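PDB 2QVW: Glp_546_48378_50642 from Giardia intestinalis, which cleaves double-stranded RNA in the RNA interference pathway, producing small interfering RNAs of 21 to 23 base pairs that direct destruction of matching RNAs. Local coordinates for residues F326-L340 with H667-T679. Residues are numbered along the deposited sequence; the frame is centred on the assembly and turned at random.
Sequences FGVSHTDVFQRLELL and HALHPTLTEGALT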
loop_
_atom_site.group_PDB
_atom_site.type_symbol
_atom_site.label_atom_id
_atom_site.label_comp_id
_atom_site.label_asym_id
_atom_site.label_seq_id
_atom_site.Cartn_x
_atom_site.Cartn_y
_atom_site.Cartn_z
ATOM N N PHE A 326 -2.073 7.803 8.866
ATOM C CA PHE A 326 -2.914 8.990 8.923
ATOM C C PHE A 326 -4.400 8.627 8.962
ATOM O O PHE A 326 -5.257 9.407 8.536
ATOM C CB PHE A 326 -2.612 9.906 7.726
ATOM C CG PHE A 326 -1.138 10.157 7.516
ATOM C CD1 PHE A 326 -0.395 9.359 6.645
ATOM C CD2 PHE A 326 -0.478 11.144 8.239
ATOM C CE1 PHE A 326 0.980 9.537 6.504
ATOM C CE2 PHE A 326 0.897 11.329 8.105
ATOM C CZ PHE A 326 1.622 10.521 7.236
ATOM N N GLY A 327 -4.696 7.439 9.483
ATOM C CA GLY A 327 -6.075 6.997 9.604
ATOM C C GLY A 327 -6.901 7.036 8.332
ATOM O O GLY A 327 -8.112 7.269 8.371
ATOM N N VAL A 328 -6.246 6.781 7.205
ATOM C CA VAL A 328 -6.905 6.789 5.904
ATOM C C VAL A 328 -7.521 5.435 5.556
ATOM O O VAL A 328 -6.839 4.424 5.506
ATOM C CB VAL A 328 -5.908 7.176 4.788
ATOM C CG1 VAL A 328 -6.660 7.473 3.498
ATOM C CG2 VAL A 328 -5.086 8.382 5.215
ATOM N N SER A 329 -8.820 5.431 5.299
ATOM C CA SER A 329 -9.537 4.207 4.960
ATOM C C SER A 329 -8.938 3.467 3.778
ATOM O O SER A 329 -8.300 4.060 2.920
ATOM C CB SER A 329 -11.008 4.525 4.669
ATOM O OG SER A 329 -11.387 4.086 3.378
ATOM N N HIS A 330 -9.159 2.158 3.744
ATOM C CA HIS A 330 -8.654 1.312 2.670
ATOM C C HIS A 330 -9.325 1.748 1.392
ATOM O O HIS A 330 -8.804 1.563 0.301
ATOM C CB HIS A 330 -8.992 -0.157 2.945
ATOM C CG HIS A 330 -10.460 -0.427 3.102
ATOM N ND1 HIS A 330 -11.191 0.031 4.177
ATOM C CD2 HIS A 330 -11.328 -1.118 2.327
ATOM C CE1 HIS A 330 -12.444 -0.367 4.056
ATOM N NE2 HIS A 330 -12.554 -1.065 2.943
ATOM N N THR A 331 -10.505 2.319 1.552
ATOM C CA THR A 331 -11.295 2.801 0.440
ATOM C C THR A 331 -10.594 3.985 -0.193
ATOM O O THR A 331 -10.372 4.020 -1.403
ATOM C CB THR A 331 -12.685 3.228 0.930
ATOM O OG1 THR A 331 -13.497 2.062 1.111
ATOM C CG2 THR A 331 -13.344 4.178 -0.048
ATOM N N ASP A 332 -10.253 4.958 0.640
ATOM C CA ASP A 332 -9.561 6.143 0.174
ATOM C C ASP A 332 -8.236 5.735 -0.436
ATOM O O ASP A 332 -7.830 6.246 -1.469
ATOM C CB ASP A 332 -9.318 7.110 1.331
ATOM C CG ASP A 332 -10.604 7.541 2.002
ATOM O OD1 ASP A 332 -11.591 7.794 1.276
ATOM O OD2 ASP A 332 -10.621 7.635 3.248
ATOM N N VAL A 333 -7.556 4.804 0.205
ATOM C CA VAL A 333 -6.290 4.355 -0.325
ATOM C C VAL A 333 -6.465 3.865 -1.755
ATOM O O VAL A 333 -5.695 4.234 -2.626
ATOM C CB VAL A 333 -5.696 3.238 0.532
ATOM C CG1 VAL A 333 -4.384 2.799 -0.049
ATOM C CG2 VAL A 333 -5.484 3.734 1.950
ATOM N N PHE A 334 -7.476 3.040 -2.004
ATOM C CA PHE A 334 -7.721 2.542 -3.355
ATOM C C PHE A 334 -7.936 3.737 -4.256
ATOM O O PHE A 334 -7.434 3.803 -5.368
ATOM C CB PHE A 334 -8.974 1.674 -3.397
ATOM C CG PHE A 334 -9.300 1.128 -4.774
ATOM C CD1 PHE A 334 -9.395 -0.249 -4.984
ATOM C CD2 PHE A 334 -9.527 1.980 -5.851
ATOM C CE1 PHE A 334 -9.703 -0.774 -6.235
ATOM C CE2 PHE A 334 -9.834 1.469 -7.104
ATOM C CZ PHE A 334 -9.923 0.083 -7.295
ATOM N N GLN A 335 -8.715 4.680 -3.762
ATOM C CA GLN A 335 -9.017 5.878 -4.505
ATOM C C GLN A 335 -7.749 6.629 -4.924
ATOM O O GLN A 335 -7.581 6.964 -6.093
ATOM C CB GLN A 335 -9.895 6.787 -3.649
ATOM C CG GLN A 335 -10.950 7.538 -4.431
ATOM C CD GLN A 335 -11.764 8.486 -3.563
ATOM O OE1 GLN A 335 -12.306 8.090 -2.522
ATOM N NE2 GLN A 335 -11.860 9.748 -3.995
ATOM N N ARG A 336 -6.853 6.890 -3.976
ATOM C CA ARG A 336 -5.630 7.631 -4.278
ATOM C C ARG A 336 -4.437 6.823 -4.800
ATOM O O ARG A 336 -3.350 7.364 -4.974
ATOM C CB ARG A 336 -5.215 8.452 -3.054
ATOM C CG ARG A 336 -5.167 7.685 -1.748
ATOM C CD ARG A 336 -5.487 8.609 -0.588
ATOM N NE ARG A 336 -4.630 9.788 -0.588
ATOM C CZ ARG A 336 -3.346 9.766 -0.258
ATOM N NH1 ARG A 336 -2.778 8.632 0.098
ATOM N NH2 ARG A 336 -2.628 10.873 -0.296
ATOM N N LEU A 337 -4.635 5.532 -5.045
ATOM C CA LEU A 337 -3.565 4.697 -5.572
ATOM C C LEU A 337 -3.862 4.481 -7.048
ATOM O O LEU A 337 -2.956 4.313 -7.859
ATOM C CB LEU A 337 -3.503 3.351 -4.840
ATOM C CG LEU A 337 -2.938 3.363 -3.418
ATOM C CD1 LEU A 337 -2.930 1.953 -2.862
ATOM C CD2 LEU A 337 -1.530 3.930 -3.435
ATOM N N GLU A 338 -5.147 4.487 -7.384
ATOM C CA GLU A 338 -5.591 4.324 -8.764
ATOM C C GLU A 338 -5.245 5.619 -9.492
ATOM O O GLU A 338 -4.626 5.615 -10.556
ATOM C CB GLU A 338 -7.101 4.102 -8.809
ATOM C CG GLU A 338 -7.683 4.204 -10.203
ATOM C CD GLU A 338 -9.187 4.334 -10.201
ATOM O OE1 GLU A 338 -9.766 4.574 -11.281
ATOM O OE2 GLU A 338 -9.785 4.197 -9.118
ATOM N N LEU A 339 -5.654 6.729 -8.889
ATOM C CA LEU A 339 -5.404 8.057 -9.425
ATOM C C LEU A 339 -3.934 8.152 -9.783
ATOM O O LEU A 339 -3.577 8.644 -10.858
ATOM C CB LEU A 339 -5.762 9.114 -8.375
ATOM C CG LEU A 339 -5.580 10.602 -8.681
ATOM C CD1 LEU A 339 -6.382 10.980 -9.901
ATOM C CD2 LEU A 339 -6.023 11.428 -7.486
ATOM N N LEU A 340 -3.090 7.666 -8.878
ATOM C CA LEU A 340 -1.654 7.680 -9.090
ATOM C C LEU A 340 -1.193 6.582 -10.050
ATOM O O LEU A 340 -0.244 6.767 -10.800
ATOM C CB LEU A 340 -0.922 7.502 -7.769
ATOM C CG LEU A 340 0.593 7.621 -7.920
ATOM C CD1 LEU A 340 0.973 9.079 -8.110
ATOM C CD2 LEU A 340 1.276 7.057 -6.698
ATOM N N HIS A 667 0.429 13.527 -3.575
ATOM C CA HIS A 667 0.134 12.284 -2.869
ATOM C C HIS A 667 0.897 12.245 -1.556
ATOM O O HIS A 667 0.359 11.870 -0.517
ATOM C CB HIS A 667 0.547 11.093 -3.734
ATOM C CG HIS A 667 0.222 9.763 -3.132
ATOM N ND1 HIS A 667 -1.071 9.339 -2.920
ATOM C CD2 HIS A 667 1.022 8.756 -2.705
ATOM C CE1 HIS A 667 -1.054 8.129 -2.389
ATOM N NE2 HIS A 667 0.204 7.751 -2.248
ATOM N N ALA A 668 2.164 12.628 -1.614
ATOM C CA ALA A 668 2.992 12.649 -0.426
ATOM C C ALA A 668 2.599 13.824 0.454
ATOM O O ALA A 668 2.454 13.674 1.665
ATOM C CB ALA A 668 4.441 12.766 -0.817
ATOM N N LEU A 669 2.420 14.987 -0.170
ATOM C CA LEU A 669 2.069 16.219 0.525
ATOM C C LEU A 669 0.731 16.221 1.217
ATOM O O LEU A 669 0.559 16.896 2.230
ATOM C CB LEU A 669 2.089 17.398 -0.441
ATOM C CG LEU A 669 3.381 18.207 -0.597
ATOM C CD1 LEU A 669 3.171 19.266 -1.669
ATOM C CD2 LEU A 669 3.759 18.855 0.727
ATOM N N HIS A 670 -0.228 15.482 0.674
ATOM C CA HIS A 670 -1.553 15.456 1.272
ATOM C C HIS A 670 -2.053 14.045 1.480
ATOM O O HIS A 670 -2.970 13.601 0.806
ATOM C CB HIS A 670 -2.506 16.246 0.388
ATOM C CG HIS A 670 -1.979 17.596 0.009
ATOM N ND1 HIS A 670 -1.478 18.484 0.938
ATOM C CD2 HIS A 670 -1.846 18.198 -1.197
ATOM C CE1 HIS A 670 -1.057 19.571 0.318
ATOM N NE2 HIS A 670 -1.268 19.425 -0.977
ATOM N N PRO A 671 -1.473 13.335 2.454
ATOM C CA PRO A 671 -1.812 11.951 2.805
ATOM C C PRO A 671 -3.267 11.637 3.139
ATOM O O PRO A 671 -3.662 10.473 3.110
ATOM C CB PRO A 671 -0.885 11.660 3.981
ATOM C CG PRO A 671 -0.733 12.997 4.615
ATOM C CD PRO A 671 -0.506 13.884 3.418
ATOM N N THR A 672 -4.063 12.653 3.450
ATOM C CA THR A 672 -5.458 12.420 3.795
ATOM C C THR A 672 -6.465 12.758 2.703
ATOM O O THR A 672 -7.611 12.316 2.763
ATOM C CB THR A 672 -5.853 13.220 5.026
ATOM O OG1 THR A 672 -5.845 14.617 4.703
ATOM C CG2 THR A 672 -4.879 12.944 6.157
ATOM N N LEU A 673 -6.043 13.547 1.721
ATOM C CA LEU A 673 -6.924 13.950 0.631
ATOM C C LEU A 673 -7.234 12.800 -0.333
ATOM O O LEU A 673 -6.522 11.791 -0.364
ATOM C CB LEU A 673 -6.299 15.126 -0.120
ATOM C CG LEU A 673 -6.074 16.372 0.740
ATOM C CD1 LEU A 673 -5.478 17.494 -0.088
ATOM C CD2 LEU A 673 -7.395 16.819 1.316
ATOM N N THR A 674 -8.298 12.955 -1.117
ATOM C CA THR A 674 -8.697 11.922 -2.059
ATOM C C THR A 674 -8.555 12.345 -3.509
ATOM O O THR A 674 -7.944 13.363 -3.815
ATOM C CB THR A 674 -10.155 11.508 -1.843
ATOM O OG1 THR A 674 -10.977 12.681 -1.807
ATOM C CG2 THR A 674 -10.310 10.736 -0.536
ATOM N N GLU A 675 -9.139 11.546 -4.398
ATOM C CA GLU A 675 -9.101 11.789 -5.839
ATOM C C GLU A 675 -9.381 13.239 -6.230
ATOM O O GLU A 675 -8.474 13.967 -6.628
ATOM C CB GLU A 675 -10.112 10.889 -6.544
ATOM C CG GLU A 675 -10.123 11.084 -8.048
ATOM C CD GLU A 675 -11.306 10.418 -8.726
ATOM O OE1 GLU A 675 -11.652 9.276 -8.343
ATOM O OE2 GLU A 675 -11.884 11.030 -9.651
ATOM N N GLY A 676 -10.646 13.640 -6.124
ATOM C CA GLY A 676 -11.047 14.994 -6.466
ATOM C C GLY A 676 -10.047 16.046 -6.036
ATOM O O GLY A 676 -9.457 16.736 -6.871
ATOM N N ALA A 677 -9.857 16.176 -4.730
ATOM C CA ALA A 677 -8.911 17.151 -4.214
ATOM C C ALA A 677 -7.628 17.065 -5.035
ATOM O O ALA A 677 -7.244 18.008 -5.727
ATOM C CB ALA A 677 -8.617 16.866 -2.750
ATOM N N LEU A 678 -6.988 15.905 -4.967
ATOM C CA LEU A 678 -5.741 15.663 -5.677
ATOM C C LEU A 678 -5.826 15.954 -7.159
ATOM O O LEU A 678 -4.860 16.405 -7.758
ATOM C CB LEU A 678 -5.288 14.216 -5.468
ATOM C CG LEU A 678 -4.963 13.833 -4.022
ATOM C CD1 LEU A 678 -4.517 12.397 -3.976
ATOM C CD2 LEU A 678 -3.883 14.741 -3.455
ATOM N N THR A 679 -6.977 15.694 -7.755
ATOM C CA THR A 679 -7.136 15.933 -9.176
ATOM C C THR A 679 -7.139 17.427 -9.427
ATOM O O THR A 679 -6.221 17.963 -10.047
ATOM C CB THR A 679 -8.449 15.337 -9.713
ATOM O OG1 THR A 679 -8.482 13.928 -9.460
ATOM C CG2 THR A 679 -8.563 15.567 -11.200
#
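R336, on the helix 330-356 that carries the RNase III signature motif of one ribonuclease III domain, meets H667, H670 and L673 at the turn between two helices of the other, a worked example of how Dicer pairs two such domains within one chain as an intramolecular pseudodimer. Polar contacts converge on its guanidinium. NE donates to L673 O at 2.8 Å, lying almost in line with that carbonyl, while NH2 takes H667 O at 3.2 Å in the carbonyl plane, on a lone pair, and adds a weak bond to H670 O. Main-chain oxygens from the end of helix 648-669 and the type I turn H670-L673 thus hold the cationic group. With chi1 at 50°, CG sits between the backbone N and carbonyl carbon, and a bend at chi3 turns the guanidinium toward the turn.

Groups on both faces sandwich it. The ND1-CE1 side of the H667 imidazole lies over one face, offset toward the rim, the planes 20° apart, and P671 O sits over the centre of the opposite face. Nearby, P671 lays CB over the F326 ring, a CH-pi contact 3.8 Å from the centroid. H670, P671 and T672 also form a manganese site, so the same turn serves both the interface and a metal.

Apolar contacts join helices 330-340 and 675-679, whose axes approach to 9.9 Å at 34°. L339 places CD2 against E675 CA and L678 CB, both at 3.5 Å, and L340 CD2 covers a face of the H667 ring. The side chain of E338, on the same helix and probably a manganese ligand, rests on D406 of helix 404-417. Farther along, T679 OG1 lies 3.6 Å from L339 CD1 and donates to E675 O from above the carbonyl plane rather than on a lone pair.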